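Local structure of citrinin polyketide synthase (Monascus purpureus, 5MPT) at residues 138-142 against 322-326; 84-88 against 328-334. The protein builds the keto-aldehyde precursor of the mycotoxin citrinin from malonyl-CoA units, the chain here being its C-methyltransferase (CMeT) domain. One frame throughout, in Å; residues are numbered along the deposited sequence.

How the contacts relate
Both contacts join the helical part of the CMeT domain to residues 322-334, which follow the last parallel strand of the Rossmann-like sheet. Contact 1 is core: two helices, 138-142 and 322-326, meet through buried, largely apolar side chains. Contact 2 lies nearer the surface, where 84-88 at the start of helix 86-98 meets the loop that leaves helix 321-327; its buried Phe88 is accompanied by water-bridged polar groups and by a long salt bridge at the exposed Lys84. Neither contact has a direct hydrogen bond across it, but contact 2 uses bridging waters. The centres are 14 Å apart, and the contacts touch each other: Phe88 CZ packs on Phe325 O at 3.4 Å, and Asp324 OD1 probably accepts a hydrogen bond from Trp333 NE1.

Contact 1: 138-142 against 322-326; sequences EHKLT and WVDFI
Glu138 lies over one face of the Trp322 indole where two helices of the methyltransferase domain pack, 138-142 from the helical part and 322-326 following the last parallel strand of the Rossmann-like sheet. The axes of these short segments pass 10.2 Å apart, with their N-to-C directions 38° apart. The main feature is a CH-pi contact: Glu138 CB sits 3.4 Å from the centroid of the six-membered ring of Trp322, 11° off its normal. On the opposite face of the indole rests CG2 of Val323, so the ring is sandwiched between aliphatic carbons. Glu138 CG, set between the backbone N and the carbonyl carbon (chi1 56°), continues over the ring near CZ2 and CE2; the chain then bends. Its carboxylate is turned obliquely to the indole plane and hydrogen-bonded through OE1 to Ser180 OG and through OE2 to Tyr40 OH; the same Tyr40 hydroxyl takes the hydrogen bond of Trp322 NE1, which ties the two side chains through a shared partner.

One turn further on, Ile326 reaches across with CD1 foremost. Its chain is extended at chi2, which carries that methyl to Leu141 CG at 3.8 Å and to the backbone of Thr142. Phe325 turns its ring edge to Thr142 O, with CE2 3.8 Å away, and stacks on Phe149. No hydrogen bond joins the segments. The side chain of Leu141 lies about 7 Å from that of the active-site Tyr177. The hydroxyl of Thr142 is satisfied within its own helix: OG1 donates to Glu138 O at 2.7 Å, from the face of that carbonyl opposite to Thr142 N, while touching Ile326 CD1 and Trp322 CB.

Contact 2: 84-88 against 328-334; sequences KHERF and GLLEGWW
Arg87 runs along the Trp334 indole where the first turn of helix 86-98, in sequence of the methyltransferase helix-turn-helix family, meets the loop after helix 321-327. Its CB lies over the face of the six-membered ring, a CH-pi contact of 4.1 Å to the centroid, 29° off the normal. CD and NE pass near CE3, and a bend at chi3 (-70°) turns the guanidinium in, one face over Trp334 CB, which is 3.5 Å from NH2, its plane 40° from the indole. At the tip, NH1 and NH2 each donate to a water lying in the guanidinium plane, and both waters donate to Trp334 O.

The next residue, Phe88, lays one ring face on the Gly328-Leu329 peptide, with CG 3.4 Å from Gly328 O, while its CE2 meets Leu329 CD2. Trp334 CZ2 packs on Phe88 CB at 3.7 Å. The indole is held by its own loop: Trp334 NE1 donates to Gly328 O at 2.7 Å, the oxygen lying close to the indole plane. That carbonyl also accepts from a water bound to His85 ND1. Lys84 NZ reaches Leu329 O through another water and makes a long salt bridge to Glu331 OE2. With no direct hydrogen bond between the segments, their polar link is mainly water-borne, which suggests that the fit rests largely on aromatic packing, with waters joining Lys84, His85 and Arg87 to backbone carbonyls.

Contact 1: 138-142 against 322-326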
# COMPACT_ATOMS: atom_id res chain seq x y z
N GLU A 138 -3.45 -8.97 8.24
CA GLU A 138 -2.07 -8.50 8.29
C GLU A 138 -1.32 -9.11 9.45
O GLU A 138 -0.08 -9.20 9.40
CB GLU A 138 -2.00 -6.98 8.41
CG GLU A 138 -2.73 -6.39 9.58
CD GLU A 138 -4.07 -5.82 9.18
OE1 GLU A 138 -4.79 -6.53 8.43
OE2 GLU A 138 -4.36 -4.70 9.63
N HIS A 139 -2.03 -9.52 10.48
CA HIS A 139 -1.37 -10.19 11.61
C HIS A 139 -1.00 -11.62 11.25
O HIS A 139 0.09 -12.10 11.62
CB HIS A 139 -2.30 -10.10 12.81
CG HIS A 139 -2.56 -8.68 13.20
ND1 HIS A 139 -3.75 -8.25 13.76
CD2 HIS A 139 -1.80 -7.58 13.04
CE1 HIS A 139 -3.68 -6.95 13.97
NE2 HIS A 139 -2.51 -6.51 13.52
N LYS A 140 -1.88 -12.32 10.53
CA LYS A 140 -1.53 -13.63 10.01
C LYS A 140 -0.35 -13.52 9.05
O LYS A 140 0.57 -14.36 9.09
CB LYS A 140 -2.72 -14.27 9.31
CG LYS A 140 -3.93 -14.54 10.18
CD LYS A 140 -5.01 -15.24 9.34
CE LYS A 140 -6.29 -15.50 10.11
NZ LYS A 140 -7.42 -15.76 9.16
N LEU A 141 -0.36 -12.51 8.17
CA LEU A 141 0.77 -12.33 7.26
C LEU A 141 2.04 -12.05 8.04
O LEU A 141 3.13 -12.50 7.65
CB LEU A 141 0.48 -11.21 6.27
CG LEU A 141 1.35 -11.14 5.00
CD1 LEU A 141 1.19 -12.39 4.17
CD2 LEU A 141 0.96 -9.91 4.23
N THR A 142 1.93 -11.28 9.12
CA THR A 142 3.10 -10.96 9.94
C THR A 142 3.77 -12.23 10.47
O THR A 142 5.00 -12.39 10.42
CB THR A 142 2.66 -10.04 11.08
OG1 THR A 142 2.32 -8.75 10.54
CG2 THR A 142 3.77 -9.88 12.13
N TRP A 322 4.63 -3.35 10.78
CA TRP A 322 4.35 -4.65 10.18
C TRP A 322 4.45 -4.62 8.66
O TRP A 322 4.80 -5.64 8.05
CB TRP A 322 2.99 -5.21 10.59
CG TRP A 322 1.73 -4.54 10.01
CD1 TRP A 322 0.93 -3.63 10.63
CD2 TRP A 322 1.17 -4.74 8.69
NE1 TRP A 322 -0.09 -3.26 9.79
CE2 TRP A 322 0.03 -3.92 8.60
CE3 TRP A 322 1.51 -5.53 7.60
CZ2 TRP A 322 -0.75 -3.89 7.48
CZ3 TRP A 322 0.74 -5.49 6.49
CH2 TRP A 322 -0.39 -4.68 6.43
N VAL A 323 4.15 -3.49 8.03
CA VAL A 323 4.28 -3.37 6.58
C VAL A 323 5.75 -3.49 6.17
O VAL A 323 6.12 -4.28 5.29
CB VAL A 323 3.66 -2.05 6.09
CG1 VAL A 323 3.86 -1.87 4.59
CG2 VAL A 323 2.17 -1.99 6.49
N ASP A 324 6.61 -2.67 6.78
CA ASP A 324 8.05 -2.81 6.53
C ASP A 324 8.54 -4.22 6.84
O ASP A 324 9.36 -4.78 6.10
CB ASP A 324 8.83 -1.80 7.35
CG ASP A 324 8.85 -0.44 6.71
OD1 ASP A 324 9.14 -0.41 5.50
OD2 ASP A 324 8.59 0.57 7.40
N PHE A 325 8.09 -4.80 7.94
CA PHE A 325 8.62 -6.08 8.39
C PHE A 325 8.38 -7.17 7.36
O PHE A 325 9.22 -8.05 7.15
CB PHE A 325 7.96 -6.45 9.71
CG PHE A 325 8.41 -7.77 10.28
CD1 PHE A 325 9.74 -7.99 10.60
CD2 PHE A 325 7.50 -8.79 10.50
CE1 PHE A 325 10.14 -9.20 11.13
CE2 PHE A 325 7.90 -10.00 11.04
CZ PHE A 325 9.23 -10.21 11.32
N ILE A 326 7.22 -7.13 6.70
CA ILE A 326 6.86 -8.13 5.71
C ILE A 326 7.37 -7.75 4.34
O ILE A 326 8.07 -8.53 3.69
CB ILE A 326 5.34 -8.30 5.62
CG1 ILE A 326 4.80 -8.74 6.98
CG2 ILE A 326 4.97 -9.29 4.50
CD1 ILE A 326 3.30 -8.68 7.11

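Contact 2: 84-88 against 328-334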
# COMPACT_ATOMS: atom_id res chain seq x y z
N LYS A 84 21.63 -8.27 -0.25
CA LYS A 84 20.50 -7.50 -0.76
C LYS A 84 19.59 -7.02 0.34
O LYS A 84 18.69 -6.20 0.08
CB LYS A 84 19.69 -8.34 -1.75
CG LYS A 84 18.94 -9.53 -1.16
CD LYS A 84 17.93 -10.09 -2.14
CE LYS A 84 17.53 -11.52 -1.81
NZ LYS A 84 16.35 -11.96 -2.62
N HIS A 85 19.77 -7.52 1.57
CA HIS A 85 18.92 -7.14 2.68
C HIS A 85 19.54 -6.06 3.57
O HIS A 85 18.96 -5.72 4.60
CB HIS A 85 18.56 -8.36 3.53
CG HIS A 85 17.67 -9.34 2.83
ND1 HIS A 85 16.56 -8.97 2.11
CD2 HIS A 85 17.73 -10.69 2.75
CE1 HIS A 85 15.97 -10.04 1.61
NE2 HIS A 85 16.67 -11.10 1.98
N GLU A 86 20.66 -5.46 3.16
CA GLU A 86 21.32 -4.46 4.00
C GLU A 86 20.38 -3.34 4.43
O GLU A 86 20.31 -3.01 5.62
CB GLU A 86 22.54 -3.87 3.28
CG GLU A 86 23.33 -2.85 4.11
CD GLU A 86 23.98 -3.46 5.32
OE1 GLU A 86 24.07 -4.71 5.38
OE2 GLU A 86 24.41 -2.69 6.21
N ARG A 87 19.69 -2.69 3.48
CA ARG A 87 18.82 -1.57 3.85
C ARG A 87 17.69 -2.03 4.77
O ARG A 87 17.37 -1.37 5.76
CB ARG A 87 18.28 -0.91 2.58
CG ARG A 87 19.38 -0.19 1.77
CD ARG A 87 18.89 0.25 0.40
NE ARG A 87 18.68 -0.90 -0.46
CZ ARG A 87 18.22 -0.85 -1.69
NH1 ARG A 87 17.91 0.32 -2.24
NH2 ARG A 87 18.06 -1.97 -2.39
N PHE A 88 17.06 -3.15 4.42
CA PHE A 88 16.05 -3.76 5.28
C PHE A 88 16.59 -4.04 6.68
O PHE A 88 15.94 -3.71 7.69
CB PHE A 88 15.57 -5.05 4.61
CG PHE A 88 14.51 -5.80 5.35
CD1 PHE A 88 13.40 -5.16 5.87
CD2 PHE A 88 14.61 -7.17 5.51
CE1 PHE A 88 12.43 -5.88 6.52
CE2 PHE A 88 13.65 -7.88 6.14
CZ PHE A 88 12.53 -7.22 6.64
N GLY A 328 9.41 -5.53 3.40
CA GLY A 328 10.82 -5.25 3.28
C GLY A 328 11.64 -6.45 2.88
O GLY A 328 12.78 -6.28 2.44
N LEU A 329 11.06 -7.66 2.95
CA LEU A 329 11.71 -8.87 2.49
C LEU A 329 11.69 -9.01 0.97
O LEU A 329 12.35 -9.93 0.46
CB LEU A 329 11.03 -10.11 3.06
CG LEU A 329 11.14 -10.40 4.55
CD1 LEU A 329 10.21 -11.53 4.88
CD2 LEU A 329 12.57 -10.77 4.88
N LEU A 330 10.96 -8.15 0.27
CA LEU A 330 10.67 -8.34 -1.14
C LEU A 330 11.44 -7.32 -1.98
O LEU A 330 11.44 -6.12 -1.67
CB LEU A 330 9.17 -8.19 -1.39
CG LEU A 330 8.33 -9.09 -0.49
CD1 LEU A 330 6.85 -8.80 -0.66
CD2 LEU A 330 8.61 -10.57 -0.76
N GLU A 331 12.05 -7.81 -3.06
CA GLU A 331 12.81 -6.95 -3.95
C GLU A 331 11.99 -5.75 -4.43
O GLU A 331 12.55 -4.67 -4.65
CB GLU A 331 13.31 -7.75 -5.16
CG GLU A 331 14.31 -8.86 -4.87
CD GLU A 331 15.10 -9.24 -6.10
OE1 GLU A 331 15.16 -8.42 -7.04
OE2 GLU A 331 15.67 -10.35 -6.14
N GLY A 332 10.68 -5.92 -4.58
CA GLY A 332 9.79 -4.87 -5.06
C GLY A 332 9.64 -3.68 -4.14
O GLY A 332 9.09 -2.66 -4.56
N TRP A 333 10.10 -3.79 -2.89
CA TRP A 333 10.02 -2.73 -1.90
C TRP A 333 11.24 -1.84 -1.91
O TRP A 333 11.25 -0.82 -1.20
CB TRP A 333 9.89 -3.37 -0.51
CG TRP A 333 9.40 -2.54 0.64
CD1 TRP A 333 10.09 -2.23 1.79
CD2 TRP A 333 8.09 -1.99 0.80
NE1 TRP A 333 9.28 -1.51 2.65
CE2 TRP A 333 8.06 -1.34 2.06
CE3 TRP A 333 6.94 -1.97 0.00
CZ2 TRP A 333 6.93 -0.68 2.53
CZ3 TRP A 333 5.84 -1.33 0.47
CH2 TRP A 333 5.84 -0.68 1.73
N TRP A 334 12.29 -2.23 -2.65
CA TRP A 334 13.58 -1.54 -2.65
C TRP A 334 14.02 -1.13 -4.05
O TRP A 334 15.23 -1.00 -4.33
CB TRP A 334 14.63 -2.45 -1.98
CG TRP A 334 14.26 -2.82 -0.59
CD1 TRP A 334 13.69 -3.99 -0.18
CD2 TRP A 334 14.36 -1.99 0.56
NE1 TRP A 334 13.45 -3.95 1.18
CE2 TRP A 334 13.86 -2.73 1.65
CE3 TRP A 334 14.82 -0.69 0.78
CZ2 TRP A 334 13.80 -2.21 2.92
CZ3 TRP A 334 14.77 -0.18 2.04
CH2 TRP A 334 14.27 -0.94 3.10
O HOH W 1 14.27 -10.04 -1.55
O HOH W 2 15.38 -6.62 1.34
O HOH W 3 17.23 0.58 -5.24
O HOH W 4 17.46 -2.75 -5.27